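Local coordinates for sefir domain protein (Bacillus cereus F65185, PDB 5Y8E) that is a prokaryotic SEFIR-domain protein that probably works in signalling through SEFIR-SEFIR interactions, its exact role not being established, at residues Ser30-Ile35 against Arg140-Glu145; His45-Phe50 against Glu83-Thr88. One frame throughout, in Å; residues are numbered along the deposited sequence.

Contact 1: residues Ser30-Ile35 against Arg140-Glu145; sequences SGVEVI and RLIWEE
The indole of Trp143 reaches from the last turn of helix 131-143 to the carbonyl of Ser30, and its NE1 donates a hydrogen bond to Ser30 O at 3.0 Å. The acceptor sits at the edge of the ring, close to the ring plane. On the carbonyl side the donor lies in plane, with a C=O...N angle of 159°. The N-H itself is less well aimed, at 142°.

The packed part of the contact is buried and apolar. Val32 CG1 meets Ile142 CG2 methyl to methyl at 3.8 Å, the two side chains crossing at about a right angle, and Leu26 of helix 13-29 touches both residues. The same Val32 methyl lies 3.6 Å from Trp143 NE1. On the solvent side stand Gly31 and Trp143, both exposed. Here a backbone oxygen takes the place of a side chain: Gly31 O approaches Trp143 CZ2 obliquely at 3.6 Å, and the glycine, with its positive phi, has no side chain to add.

Ser30 OG turns to Tyr135 and Glu139, a second tie to helix 131-143. The arrangement lays the chain's last helix against the turn that leads from helix 13-29 into strand 33-35. That turn closes the beta-alpha-beta crossover 3-7, 13-29, 33-35 at the edge-strand side of the sheet, as in the alpha/beta fold of the TIR-related clan.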
ATOM      1  N   SER A  30      -0.159   9.545  13.857  1.00 15.94           N
ATOM      2  CA  SER A  30      -1.387   9.662  13.073  1.00 13.86           C
ATOM      3  C   SER A  30      -2.584   8.904  13.655  1.00 15.93           C
ATOM      4  O   SER A  30      -3.673   8.928  13.084  1.00 14.71           O
ATOM      5  CB  SER A  30      -1.138   9.258  11.617  1.00 12.50           C
ATOM      6  OG  SER A  30      -0.131  10.073  11.040  1.00 16.67           O
ATOM      7  N   GLY A  31      -2.388   8.238  14.789  1.00 17.77           N
ATOM      8  CA  GLY A  31      -3.500   7.618  15.497  1.00 22.22           C
ATOM      9  C   GLY A  31      -4.211   6.509  14.738  1.00 21.12           C
ATOM     10  O   GLY A  31      -5.420   6.323  14.884  1.00 25.13           O
ATOM     11  N   VAL A  32      -3.474   5.772  13.919  1.00 15.96           N
ATOM     12  CA  VAL A  32      -4.067   4.630  13.229  1.00 17.14           C
ATOM     13  C   VAL A  32      -3.462   3.324  13.718  1.00 19.12           C
ATOM     14  O   VAL A  32      -2.405   3.315  14.355  1.00 20.23           O
ATOM     15  CB  VAL A  32      -3.910   4.720  11.696  1.00 20.85           C
ATOM     16  CG1 VAL A  32      -4.552   5.993  11.152  1.00 20.01           C
ATOM     17  CG2 VAL A  32      -2.446   4.629  11.293  1.00 16.81           C
ATOM     18  N   GLU A  33      -4.144   2.223  13.424  1.00 13.63           N
ATOM     19  CA  GLU A  33      -3.615   0.894  13.686  1.00 13.09           C
ATOM     20  C   GLU A  33      -3.002   0.380  12.401  1.00 13.21           C
ATOM     21  O   GLU A  33      -3.636   0.445  11.347  1.00 15.46           O
ATOM     22  CB  GLU A  33      -4.740  -0.043  14.127  1.00 17.44           C
ATOM     23  CG  GLU A  33      -5.387   0.358  15.447  1.00 22.65           C
ATOM     24  CD  GLU A  33      -4.460   0.166  16.627  1.00 34.86           C
ATOM     25  OE1 GLU A  33      -3.436  -0.533  16.483  1.00 38.85           O
ATOM     26  OE2 GLU A  33      -4.752   0.713  17.706  1.00 45.37           O
ATOM     27  N   VAL A  34      -1.769  -0.116  12.475  1.00 11.14           N
ATOM     28  CA  VAL A  34      -1.097  -0.612  11.276  1.00 10.13           C
ATOM     29  C   VAL A  34      -0.958  -2.124  11.323  1.00 12.89           C
ATOM     30  O   VAL A  34      -0.526  -2.694  12.334  1.00 13.32           O
ATOM     31  CB  VAL A  34       0.285   0.063  11.042  1.00  9.58           C
ATOM     32  CG1 VAL A  34       1.019  -0.595   9.878  1.00 11.97           C
ATOM     33  CG2 VAL A  34       0.108   1.546  10.771  1.00  9.58           C
ATOM     34  N   ILE A  35      -1.369  -2.764  10.231  1.00  9.69           N
ATOM     35  CA  ILE A  35      -1.160  -4.191  10.032  1.00  9.58           C
ATOM     36  C   ILE A  35       0.119  -4.400   9.220  1.00 10.68           C
ATOM     37  O   ILE A  35       0.166  -4.087   8.025  1.00  9.17           O
ATOM     38  CB  ILE A  35      -2.355  -4.837   9.289  1.00  9.80           C
ATOM     39  CG1 ILE A  35      -3.662  -4.552  10.035  1.00 13.42           C
ATOM     40  CG2 ILE A  35      -2.130  -6.337   9.138  1.00 10.09           C
ATOM     41  CD1 ILE A  35      -4.940  -4.924   9.252  1.00 15.54           C
ATOM     42  N   ARG A 140      -3.789  12.551   5.468  1.00 10.61           N
ATOM     43  CA  ARG A 140      -5.087  13.030   4.985  1.00 13.17           C
ATOM     44  C   ARG A 140      -5.844  11.935   4.237  1.00 12.93           C
ATOM     45  O   ARG A 140      -7.032  11.708   4.484  1.00 12.74           O
ATOM     46  CB  ARG A 140      -4.910  14.246   4.067  1.00 14.17           C
ATOM     47  CG  ARG A 140      -6.229  14.929   3.717  1.00 16.15           C
ATOM     48  CD  ARG A 140      -6.096  15.972   2.615  1.00 18.50           C
ATOM     49  NE  ARG A 140      -5.781  15.370   1.322  1.00 19.71           N
ATOM     50  CZ  ARG A 140      -6.677  14.771   0.538  1.00 25.93           C
ATOM     51  NH1 ARG A 140      -7.946  14.686   0.919  1.00 28.44           N
ATOM     52  NH2 ARG A 140      -6.307  14.251  -0.625  1.00 24.06           N
ATOM     53  N   LEU A 141      -5.155  11.263   3.319  1.00 11.72           N
ATOM     54  CA  LEU A 141      -5.779  10.210   2.511  1.00 12.14           C
ATOM     55  C   LEU A 141      -6.250   9.033   3.367  1.00 13.15           C
ATOM     56  O   LEU A 141      -7.301   8.434   3.104  1.00 11.75           O
ATOM     57  CB  LEU A 141      -4.799   9.730   1.440  1.00 11.54           C
ATOM     58  CG  LEU A 141      -4.512  10.727   0.316  1.00 16.52           C
ATOM     59  CD1 LEU A 141      -3.273  10.321  -0.457  1.00 12.35           C
ATOM     60  CD2 LEU A 141      -5.718  10.814  -0.607  1.00 16.49           C
ATOM     61  N   ILE A 142      -5.473   8.700   4.389  1.00  9.36           N
ATOM     62  CA  ILE A 142      -5.829   7.606   5.292  1.00 10.63           C
ATOM     63  C   ILE A 142      -7.124   7.901   6.054  1.00 12.07           C
ATOM     64  O   ILE A 142      -8.000   7.035   6.162  1.00 14.78           O
ATOM     65  CB  ILE A 142      -4.667   7.280   6.255  1.00 10.46           C
ATOM     66  CG1 ILE A 142      -3.602   6.453   5.521  1.00 10.93           C
ATOM     67  CG2 ILE A 142      -5.175   6.530   7.491  1.00 15.09           C
ATOM     68  CD1 ILE A 142      -2.272   6.343   6.269  1.00 10.58           C
ATOM     69  N   TRP A 143      -7.260   9.129   6.543  1.00 10.41           N
ATOM     70  CA  TRP A 143      -8.427   9.520   7.337  1.00 11.37           C
ATOM     71  C   TRP A 143      -9.637   9.923   6.495  1.00 13.68           C
ATOM     72  O   TRP A 143     -10.747  10.065   7.005  1.00 14.09           O
ATOM     73  CB  TRP A 143      -8.047  10.636   8.323  1.00 15.20           C
ATOM     74  CG  TRP A 143      -7.317  10.110   9.526  1.00 12.90           C
ATOM     75  CD1 TRP A 143      -5.964   9.919   9.659  1.00 12.41           C
ATOM     76  CD2 TRP A 143      -7.905   9.677  10.756  1.00 14.31           C
ATOM     77  NE1 TRP A 143      -5.682   9.408  10.908  1.00 13.92           N
ATOM     78  CE2 TRP A 143      -6.858   9.250  11.598  1.00 13.79           C
ATOM     79  CE3 TRP A 143      -9.219   9.622  11.233  1.00 15.52           C
ATOM     80  CZ2 TRP A 143      -7.088   8.769  12.889  1.00 13.02           C
ATOM     81  CZ3 TRP A 143      -9.445   9.147  12.510  1.00 17.70           C
ATOM     82  CH2 TRP A 143      -8.385   8.731  13.326  1.00 16.84           C
ATOM     83  N   GLU A 144      -9.423  10.110   5.202  1.00 16.20           N
ATOM     84  CA  GLU A 144     -10.518  10.436   4.296  1.00 17.69           C
ATOM     85  C   GLU A 144     -11.441   9.227   4.117  1.00 17.58           C
ATOM     86  O   GLU A 144     -10.991   8.081   4.131  1.00 16.79           O
ATOM     87  CB  GLU A 144      -9.939  10.859   2.945  1.00 20.50           C
ATOM     88  CG  GLU A 144     -10.944  11.355   1.928  1.00 21.75           C
ATOM     89  CD  GLU A 144     -10.313  11.563   0.566  1.00 30.53           C
ATOM     90  OE1 GLU A 144      -9.463  10.736   0.163  1.00 29.58           O
ATOM     91  OE2 GLU A 144     -10.665  12.556  -0.100  1.00 38.52           O
ATOM     92  N   GLU A 145     -12.735   9.481   3.962  1.00 18.53           N
ATOM     93  CA  GLU A 145     -13.688   8.411   3.704  1.00 18.66           C
ATOM     94  C   GLU A 145     -14.463   8.702   2.426  1.00 20.46           C
ATOM     95  O   GLU A 145     -15.587   9.204   2.482  1.00 23.59           O
ATOM     96  CB  GLU A 145     -14.644   8.240   4.884  1.00 19.73           C
ATOM     97  CG  GLU A 145     -13.951   7.831   6.179  1.00 16.34           C
ATOM     98  CD  GLU A 145     -14.927   7.416   7.262  1.00 20.26           C
ATOM     99  OE1 GLU A 145     -15.696   6.462   7.036  1.00 23.77           O
ATOM    100  OE2 GLU A 145     -14.933   8.047   8.336  1.00 18.76           O
TER

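Contact 2: residues His45-Phe50 against Glu83-Thr88; sequences HDRFEF and ETMIIT
The guanidinium of Arg47 has the thioether of Met85 over one face, with SD 3.9 Å above the plane and displaced toward the rim, and Met85 CE 3.7 Å from Arg47 NE. The two side chains run side by side in the same direction, and the chi3 bend of Met85 (-55°) brings CE to that face. Trp10 adds a cation-pi contact to Arg47 and also touches Met85. Thr88 CG2 stands off the edge of the Phe48 ring, near its plane, 4.4 Å from CE1, a loose approach; Thr84 CB approaches CD1 obliquely at 4.1 Å. Phe48 and Thr84 lie side by side, and Phe48 CB comes closer still to the backbone, 3.4 Å from Thr84 O.

No direct hydrogen bond joins the two segments. Phe48 N and Thr84 O are close, but the angle is poor; a backbone hydrogen bond pairs Phe48 with Thr82, just before the 83-88 segment. A water bridges the gap, accepting from Arg47 NH1 at 3.0 Å and donating to Glu83 O at 2.6 Å. On the exposed side Glu83 CG packs against His45 CA at 3.6 Å.

The polar ends of the threonines are used elsewhere: Thr84 OG1 bonds to Gly81 N, whereas Thr88 OG1 caps Ile91 N. In this surface contact the 3-10 turn and first turn of helix 47-57 pack against the irregular loop between helices 67-75 and 89-93, whose end is the Thr88 N-cap. The 45-50 region follows strand 33-35 and probably corresponds to the end of the BB loop and start of helix B in TIR-like folds.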
ATOM      1  N   HIS A  45       5.863 -18.595   3.364  1.00 14.14           N
ATOM      2  CA  HIS A  45       4.841 -19.265   2.556  1.00 17.67           C
ATOM      3  C   HIS A  45       3.408 -18.983   3.007  1.00 16.26           C
ATOM      4  O   HIS A  45       2.465 -19.578   2.484  1.00 16.70           O
ATOM      5  CB  HIS A  45       5.092 -20.776   2.484  1.00 21.18           C
ATOM      6  CG  HIS A  45       5.013 -21.467   3.807  1.00 20.37           C
ATOM      7  ND1 HIS A  45       6.081 -22.148   4.351  1.00 23.41           N
ATOM      8  CD2 HIS A  45       3.998 -21.591   4.694  1.00 22.77           C
ATOM      9  CE1 HIS A  45       5.728 -22.656   5.517  1.00 24.50           C
ATOM     10  NE2 HIS A  45       4.469 -22.334   5.749  1.00 27.08           N
ATOM     11  N   ASP A  46       3.251 -18.081   3.978  1.00 14.03           N
ATOM     12  CA  ASP A  46       1.930 -17.602   4.388  1.00 15.53           C
ATOM     13  C   ASP A  46       1.698 -16.164   3.942  1.00 17.58           C
ATOM     14  O   ASP A  46       0.699 -15.547   4.312  1.00 16.77           O
ATOM     15  CB  ASP A  46       1.774 -17.663   5.916  1.00 16.11           C
ATOM     16  CG  ASP A  46       1.708 -19.077   6.444  1.00 18.28           C
ATOM     17  OD1 ASP A  46       1.179 -19.960   5.738  1.00 17.02           O
ATOM     18  OD2 ASP A  46       2.180 -19.308   7.579  1.00 17.35           O
ATOM     19  N   ARG A  47       2.618 -15.629   3.148  1.00 13.08           N
ATOM     20  CA  ARG A  47       2.556 -14.216   2.770  1.00 14.22           C
ATOM     21  C   ARG A  47       1.342 -13.865   1.924  1.00 15.53           C
ATOM     22  O   ARG A  47       0.746 -12.796   2.107  1.00 12.92           O
ATOM     23  CB  ARG A  47       3.836 -13.795   2.061  1.00 15.17           C
ATOM     24  CG  ARG A  47       4.950 -13.486   3.029  1.00 13.48           C
ATOM     25  CD  ARG A  47       6.259 -13.334   2.320  1.00 16.14           C
ATOM     26  NE  ARG A  47       7.250 -12.764   3.222  1.00 17.55           N
ATOM     27  CZ  ARG A  47       8.563 -12.836   3.032  1.00 22.60           C
ATOM     28  NH1 ARG A  47       9.054 -13.463   1.970  1.00 19.57           N
ATOM     29  NH2 ARG A  47       9.383 -12.284   3.911  1.00 18.96           N
ATOM     30  N   PHE A  48       0.995 -14.743   1.002  1.00 14.05           N
ATOM     31  CA  PHE A  48      -0.179 -14.494   0.160  1.00 14.90           C
ATOM     32  C   PHE A  48      -1.432 -14.483   1.016  1.00 15.06           C
ATOM     33  O   PHE A  48      -2.206 -13.596   0.949  1.00 14.38           O
ATOM     34  CB  PHE A  48      -0.295 -15.535  -0.950  1.00 16.40           C
ATOM     35  CG  PHE A  48      -1.447 -15.307  -1.876  1.00 17.69           C
ATOM     36  CD1 PHE A  48      -1.317 -14.538  -2.980  1.00 18.79           C
ATOM     37  CD2 PHE A  48      -2.637 -15.873  -1.641  1.00 26.78           C
ATOM     38  CE1 PHE A  48      -2.333 -14.314  -3.813  1.00 20.23           C
ATOM     39  CE2 PHE A  48      -3.690 -15.684  -2.528  1.00 28.40           C
ATOM     40  CZ  PHE A  48      -3.512 -14.889  -3.599  1.00 27.94           C
ATOM     41  N   GLU A  49      -1.576 -15.494   1.843  1.00 18.24           N
ATOM     42  CA  GLU A  49      -2.738 -15.580   2.707  1.00 18.43           C
ATOM     43  C   GLU A  49      -2.804 -14.348   3.630  1.00 13.46           C
ATOM     44  O   GLU A  49      -3.831 -13.811   3.849  1.00 14.62           O
ATOM     45  CB  GLU A  49      -2.750 -16.857   3.523  1.00 20.41           C
ATOM     46  CG  GLU A  49      -3.899 -16.990   4.403  1.00 27.25           C
ATOM     47  CD  GLU A  49      -3.939 -18.335   5.173  1.00 35.92           C
ATOM     48  OE1 GLU A  49      -3.204 -19.222   4.800  1.00 34.13           O
ATOM     49  OE2 GLU A  49      -4.687 -18.451   6.145  1.00 38.63           O
ATOM     50  N   PHE A  50      -1.659 -13.928   4.132  1.00 13.37           N
ATOM     51  CA  PHE A  50      -1.649 -12.746   5.018  1.00 12.21           C
ATOM     52  C   PHE A  50      -2.084 -11.495   4.254  1.00 13.19           C
ATOM     53  O   PHE A  50      -2.847 -10.709   4.715  1.00 12.43           O
ATOM     54  CB  PHE A  50      -0.293 -12.560   5.630  1.00 16.03           C
ATOM     55  CG  PHE A  50      -0.213 -11.421   6.568  1.00 14.00           C
ATOM     56  CD1 PHE A  50      -0.750 -11.495   7.816  1.00 17.06           C
ATOM     57  CD2 PHE A  50       0.447 -10.262   6.204  1.00 15.21           C
ATOM     58  CE1 PHE A  50      -0.643 -10.414   8.668  1.00 15.87           C
ATOM     59  CE2 PHE A  50       0.556  -9.216   7.064  1.00 13.52           C
ATOM     60  CZ  PHE A  50       0.008  -9.263   8.254  1.00 12.97           C
ATOM     61  N   GLU A  83       3.775 -17.871  -1.466  1.00 35.12           N
ATOM     62  CA  GLU A  83       4.818 -16.962  -0.990  1.00 35.86           C
ATOM     63  C   GLU A  83       4.683 -15.539  -1.526  1.00 33.72           C
ATOM     64  O   GLU A  83       5.371 -14.650  -1.117  1.00 34.03           O
ATOM     65  CB  GLU A  83       6.228 -17.514  -1.306  1.00 39.90           C
ATOM     66  CG  GLU A  83       6.516 -18.791  -0.555  1.00 42.51           C
ATOM     67  CD  GLU A  83       7.775 -19.520  -1.053  1.00 51.41           C
ATOM     68  OE1 GLU A  83       7.809 -19.877  -2.234  1.00 51.89           O
ATOM     69  OE2 GLU A  83       8.711 -19.664  -0.281  1.00 49.19           O
ATOM     70  N   THR A  84       3.775 -15.373  -2.469  1.00 31.77           N
ATOM     71  CA  THR A  84       3.566 -14.119  -3.153  1.00 34.51           C
ATOM     72  C   THR A  84       3.110 -12.999  -2.143  1.00 27.27           C
ATOM     73  O   THR A  84       2.206 -13.200  -1.386  1.00 25.52           O
ATOM     74  CB  THR A  84       2.548 -14.355  -4.266  1.00 38.44           C
ATOM     75  OG1 THR A  84       3.068 -15.304  -5.204  1.00 46.54           O
ATOM     76  CG2 THR A  84       2.181 -13.094  -4.973  1.00 31.59           C
ATOM     77  N   MET A  85       3.764 -11.843  -2.164  1.00 27.17           N
ATOM     78  CA  MET A  85       3.413 -10.769  -1.258  1.00 25.02           C
ATOM     79  C   MET A  85       3.016  -9.457  -1.995  1.00 23.80           C
ATOM     80  O   MET A  85       2.847  -8.450  -1.388  1.00 23.86           O
ATOM     81  CB  MET A  85       4.524 -10.503  -0.241  1.00 20.00           C
ATOM     82  CG  MET A  85       5.700  -9.767  -0.774  1.00 20.00           C
ATOM     83  SD  MET A  85       7.226  -9.967   0.330  1.00 20.00           S
ATOM     84  CE  MET A  85       6.576  -9.431   1.818  1.00 20.00           C
ATOM     85  N   ILE A  86       2.859  -9.535  -3.304  1.00 23.29           N
ATOM     86  CA  ILE A  86       2.584  -8.418  -4.148  1.00 21.99           C
ATOM     87  C   ILE A  86       1.126  -8.535  -4.685  1.00 19.69           C
ATOM     88  O   ILE A  86       0.738  -9.543  -5.143  1.00 20.13           O
ATOM     89  CB  ILE A  86       3.630  -8.391  -5.317  1.00 24.40           C
ATOM     90  CG1 ILE A  86       5.012  -8.098  -4.690  1.00 26.61           C
ATOM     91  CG2 ILE A  86       3.292  -7.443  -6.320  1.00 23.25           C
ATOM     92  CD1 ILE A  86       6.092  -8.108  -5.576  1.00 29.76           C
ATOM     93  N   ILE A  87       0.388  -7.460  -4.585  1.00 17.47           N
ATOM     94  CA  ILE A  87      -0.979  -7.443  -5.011  1.00 15.40           C
ATOM     95  C   ILE A  87      -1.117  -7.932  -6.463  1.00 16.23           C
ATOM     96  O   ILE A  87      -0.438  -7.493  -7.326  1.00 17.52           O
ATOM     97  CB  ILE A  87      -1.581  -6.057  -4.825  1.00 16.77           C
ATOM     98  CG1 ILE A  87      -1.776  -5.758  -3.356  1.00 13.07           C
ATOM     99  CG2 ILE A  87      -2.886  -5.928  -5.471  1.00 16.47           C
ATOM    100  CD1 ILE A  87      -2.102  -4.361  -3.090  1.00 12.79           C
ATOM    101  N   THR A  88      -2.090  -8.814  -6.665  1.00 15.72           N
ATOM    102  CA  THR A  88      -2.406  -9.345  -7.996  1.00 16.62           C
ATOM    103  C   THR A  88      -3.639  -8.687  -8.641  1.00 14.78           C
ATOM    104  O   THR A  88      -4.457  -8.186  -7.963  1.00 12.79           O
ATOM    105  CB  THR A  88      -2.776 -10.871  -7.888  1.00 18.92           C
ATOM    106  OG1 THR A  88      -3.887 -10.988  -7.051  1.00 15.73           O
ATOM    107  CG2 THR A  88      -1.648 -11.657  -7.298  1.00 19.73           C
TER
HETATM  108  O   HOH W   1       7.907 -14.155  -0.711  1.00 35.66           O

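Contact 1 and contact 2 lie on opposite sides of the chain's centre, with about 23 Å between their own centres. Their segments touch at one point: Ile35 CG2, at the end of strand 33-35, lies 3.7 Å from Phe50 CZ on helix 47-57, the next regular element in the chain. Ile35 and Phe50 thus connect the two regions through residues that take no part in either cross-segment interface. In sequence, the 45-50 and 83-88 segments are nested between 30-35 and 140-145. Contact 1 is mostly buried, whereas contact 2 is a surface contact. No ligand or active site is identified here, and how either region relates to the SEFIR-SEFIR interaction surfaces cannot be judged from this single chain.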